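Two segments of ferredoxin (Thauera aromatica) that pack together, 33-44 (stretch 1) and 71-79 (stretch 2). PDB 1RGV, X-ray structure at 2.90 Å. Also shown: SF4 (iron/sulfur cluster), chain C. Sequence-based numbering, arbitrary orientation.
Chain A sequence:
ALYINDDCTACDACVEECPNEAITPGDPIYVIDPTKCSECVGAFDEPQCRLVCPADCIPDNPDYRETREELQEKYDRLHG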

# COMPACT_ATOMS: atom_id res chain seq x y z
N ASP A 33 -5.26 0.88 3.95
CA ASP A 33 -6.39 1.78 3.82
C ASP A 33 -6.42 2.20 2.36
O ASP A 33 -5.58 2.98 1.92
CB ASP A 33 -6.20 3.01 4.70
CG ASP A 33 -7.47 3.84 4.84
OD1 ASP A 33 -8.21 3.97 3.83
OD2 ASP A 33 -7.72 4.37 5.95
N PRO A 34 -7.38 1.68 1.58
CA PRO A 34 -7.47 2.05 0.17
C PRO A 34 -7.51 3.56 -0.03
O PRO A 34 -7.16 4.08 -1.09
CB PRO A 34 -8.75 1.34 -0.30
CG PRO A 34 -9.56 1.24 0.95
CD PRO A 34 -8.54 0.86 1.99
N THR A 35 -7.92 4.26 1.02
CA THR A 35 -8.02 5.71 1.02
C THR A 35 -6.65 6.40 1.00
O THR A 35 -6.48 7.47 0.41
CB THR A 35 -8.80 6.18 2.27
OG1 THR A 35 -10.20 6.14 1.97
CG2 THR A 35 -8.40 7.59 2.70
N LYS A 36 -5.67 5.77 1.65
CA LYS A 36 -4.33 6.34 1.74
C LYS A 36 -3.31 5.72 0.78
O LYS A 36 -2.22 6.27 0.60
CB LYS A 36 -3.82 6.21 3.17
CG LYS A 36 -4.79 6.78 4.20
CD LYS A 36 -4.33 6.48 5.61
CE LYS A 36 -5.38 6.88 6.64
NZ LYS A 36 -4.97 6.52 8.03
N CYS A 37 -3.64 4.59 0.17
CA CYS A 37 -2.70 3.94 -0.74
C CYS A 37 -2.76 4.52 -2.15
O CYS A 37 -3.74 4.34 -2.86
CB CYS A 37 -2.95 2.43 -0.80
SG CYS A 37 -1.90 1.56 -2.00
N SER A 38 -1.69 5.21 -2.54
CA SER A 38 -1.60 5.80 -3.87
C SER A 38 -0.70 4.94 -4.76
O SER A 38 -0.29 5.36 -5.84
CB SER A 38 -1.00 7.21 -3.79
OG SER A 38 0.36 7.16 -3.41
N GLU A 39 -0.41 3.73 -4.28
CA GLU A 39 0.45 2.81 -5.00
C GLU A 39 1.84 3.41 -5.18
O GLU A 39 2.56 3.09 -6.12
CB GLU A 39 -0.18 2.44 -6.35
CG GLU A 39 -1.41 1.55 -6.20
CD GLU A 39 -1.99 1.10 -7.52
OE1 GLU A 39 -1.21 0.64 -8.38
OE2 GLU A 39 -3.23 1.19 -7.68
N CYS A 40 2.19 4.29 -4.24
CA CYS A 40 3.48 4.97 -4.23
C CYS A 40 3.65 6.05 -5.30
O CYS A 40 4.69 6.71 -5.35
CB CYS A 40 4.63 3.96 -4.33
SG CYS A 40 5.09 3.23 -2.75
N VAL A 41 2.65 6.23 -6.16
CA VAL A 41 2.77 7.27 -7.19
C VAL A 41 2.88 8.59 -6.45
O VAL A 41 2.28 8.76 -5.38
CB VAL A 41 1.54 7.32 -8.13
CG1 VAL A 41 1.18 5.92 -8.59
CG2 VAL A 41 0.37 7.98 -7.43
N GLY A 42 3.63 9.53 -7.00
CA GLY A 42 3.81 10.80 -6.34
C GLY A 42 4.92 10.68 -5.30
O GLY A 42 5.26 11.65 -4.63
N ALA A 43 5.48 9.48 -5.19
CA ALA A 43 6.56 9.22 -4.24
C ALA A 43 7.67 8.39 -4.86
O ALA A 43 8.84 8.75 -4.76
CB ALA A 43 6.01 8.53 -3.00
N PHE A 44 7.32 7.27 -5.48
CA PHE A 44 8.31 6.39 -6.10
C PHE A 44 7.82 5.81 -7.41
O PHE A 44 6.68 6.03 -7.81
CB PHE A 44 8.68 5.23 -5.18
CG PHE A 44 9.23 5.65 -3.85
CD1 PHE A 44 8.37 5.92 -2.79
CD2 PHE A 44 10.60 5.79 -3.66
CE1 PHE A 44 8.87 6.30 -1.56
CE2 PHE A 44 11.11 6.18 -2.44
CZ PHE A 44 10.25 6.44 -1.38
FE1 SF4 C . 1.95 2.66 1.00
FE2 SF4 C . 2.49 0.20 -0.31
FE3 SF4 C . 0.38 1.80 -1.00
FE4 SF4 C . 3.01 2.57 -1.52
S1 SF4 C . 1.84 0.70 -2.40
S2 SF4 C . 1.36 3.67 -0.86
S3 SF4 C . 4.01 1.66 0.25
S4 SF4 C . 0.59 0.78 0.86
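Stretch 2 71-79: LQEKYDRLH

The cluster-binding segment 33-44 of this ferredoxin forms no regular helix or strand, and it illustrates how a helix can pack on such a segment. Residues 33-44 carry Cys 37 and Cys 40, whose SG atoms bind FE3 and FE4 of the SF4 cluster, with a type I' turn from Ser 38 to Val 41 that includes Cys 40 and follows directly on Cys 37. Residues 71 to 76 continue a helix that begins earlier in the chain, with helical backbone angles, and His 79 lies outside it. The contacts do not run in simple sequence order.

Leu 71, m,t in rotamer, points toward the loop: its CA lies 4.8 Å from Ser 38 CA, its CB 3.3 Å from Val 41 CG2, and its CD2 3.6 Å from Ser 38 O. Gln 72 points sideways, yet its OE1 approaches Gly 42 CA at 3.7 Å, while Glu 73 faces away. Lys 74 reaches back to two backbone carbonyls, NZ donating to Pro 34 O at 2.7 Å and to Cys 37 O at 3.0 Å. Tyr 75 then offers a ring face to Gly 42, whose CA sits 3.9 Å from the ring centroid; a CB there would collide with Tyr 75 CG. Asp 76 makes no contact. Finally, Leu 78 places CD1 3.6 Å from Lys 36 O, and His 79 stays out of contact.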

# COMPACT_ATOMS: atom_id res chain seq x y z
N LEU A 71 -4.53 8.47 -8.63
CA LEU A 71 -3.54 8.12 -7.61
C LEU A 71 -2.68 9.33 -7.26
O LEU A 71 -2.47 9.62 -6.08
CB LEU A 71 -2.68 6.96 -8.11
CG LEU A 71 -3.43 5.64 -8.26
CD1 LEU A 71 -2.61 4.66 -9.08
CD2 LEU A 71 -3.73 5.08 -6.87
N GLN A 72 -2.19 10.02 -8.28
CA GLN A 72 -1.36 11.21 -8.08
C GLN A 72 -2.13 12.22 -7.24
O GLN A 72 -1.57 12.84 -6.32
CB GLN A 72 -0.99 11.83 -9.43
CG GLN A 72 -0.16 13.10 -9.33
CD GLN A 72 1.20 12.87 -8.71
OE1 GLN A 72 2.05 12.17 -9.29
NE2 GLN A 72 1.43 13.45 -7.54
N GLU A 73 -3.41 12.39 -7.56
CA GLU A 73 -4.27 13.33 -6.85
C GLU A 73 -4.49 12.91 -5.40
O GLU A 73 -4.54 13.76 -4.50
CB GLU A 73 -5.61 13.44 -7.59
CG GLU A 73 -5.48 14.10 -8.96
CD GLU A 73 -6.77 14.08 -9.76
OE1 GLU A 73 -7.83 14.41 -9.19
OE2 GLU A 73 -6.72 13.76 -10.97
N LYS A 74 -4.59 11.61 -5.17
CA LYS A 74 -4.79 11.08 -3.83
C LYS A 74 -3.54 11.37 -3.00
O LYS A 74 -3.62 11.70 -1.82
CB LYS A 74 -5.03 9.57 -3.88
CG LYS A 74 -5.35 8.96 -2.52
CD LYS A 74 -5.33 7.44 -2.55
CE LYS A 74 -6.37 6.87 -3.50
NZ LYS A 74 -6.47 5.39 -3.37
N TYR A 75 -2.38 11.24 -3.64
CA TYR A 75 -1.10 11.48 -2.98
C TYR A 75 -1.03 12.88 -2.37
O TYR A 75 -0.66 13.04 -1.20
CB TYR A 75 0.05 11.31 -3.98
CG TYR A 75 1.41 11.57 -3.37
CD1 TYR A 75 2.03 10.60 -2.58
CD2 TYR A 75 2.04 12.80 -3.52
CE1 TYR A 75 3.24 10.86 -1.95
CE2 TYR A 75 3.25 13.07 -2.90
CZ TYR A 75 3.85 12.10 -2.12
OH TYR A 75 5.04 12.37 -1.50
N ASP A 76 -1.37 13.88 -3.18
CA ASP A 76 -1.34 15.27 -2.75
C ASP A 76 -2.28 15.54 -1.57
O ASP A 76 -1.88 16.14 -0.57
CB ASP A 76 -1.70 16.18 -3.92
CG ASP A 76 -0.81 15.94 -5.13
OD1 ASP A 76 0.43 16.00 -4.97
OD2 ASP A 76 -1.35 15.70 -6.23
N ARG A 77 -3.53 15.11 -1.70
CA ARG A 77 -4.52 15.31 -0.65
C ARG A 77 -3.97 14.86 0.71
O ARG A 77 -4.46 15.27 1.76
CB ARG A 77 -5.81 14.55 -0.97
CG ARG A 77 -6.38 14.87 -2.35
CD ARG A 77 -7.82 14.34 -2.55
NE ARG A 77 -7.92 12.88 -2.49
CZ ARG A 77 -7.99 12.16 -1.36
NH1 ARG A 77 -7.98 12.77 -0.18
NH2 ARG A 77 -8.07 10.84 -1.42
N LEU A 78 -2.95 14.01 0.67
CA LEU A 78 -2.36 13.48 1.90
C LEU A 78 -1.17 14.27 2.41
O LEU A 78 -0.94 14.33 3.62
CB LEU A 78 -1.95 12.02 1.67
CG LEU A 78 -3.12 11.06 1.41
CD1 LEU A 78 -2.62 9.80 0.74
CD2 LEU A 78 -3.82 10.75 2.72
N HIS A 79 -0.41 14.88 1.51
CA HIS A 79 0.75 15.67 1.91
C HIS A 79 0.57 17.14 1.55
O HIS A 79 0.09 17.94 2.36
CB HIS A 79 2.01 15.11 1.23
CG HIS A 79 2.29 13.68 1.57
ND1 HIS A 79 2.66 13.27 2.83
CD2 HIS A 79 2.24 12.56 0.81
CE1 HIS A 79 2.82 11.96 2.84
NE2 HIS A 79 2.57 11.50 1.63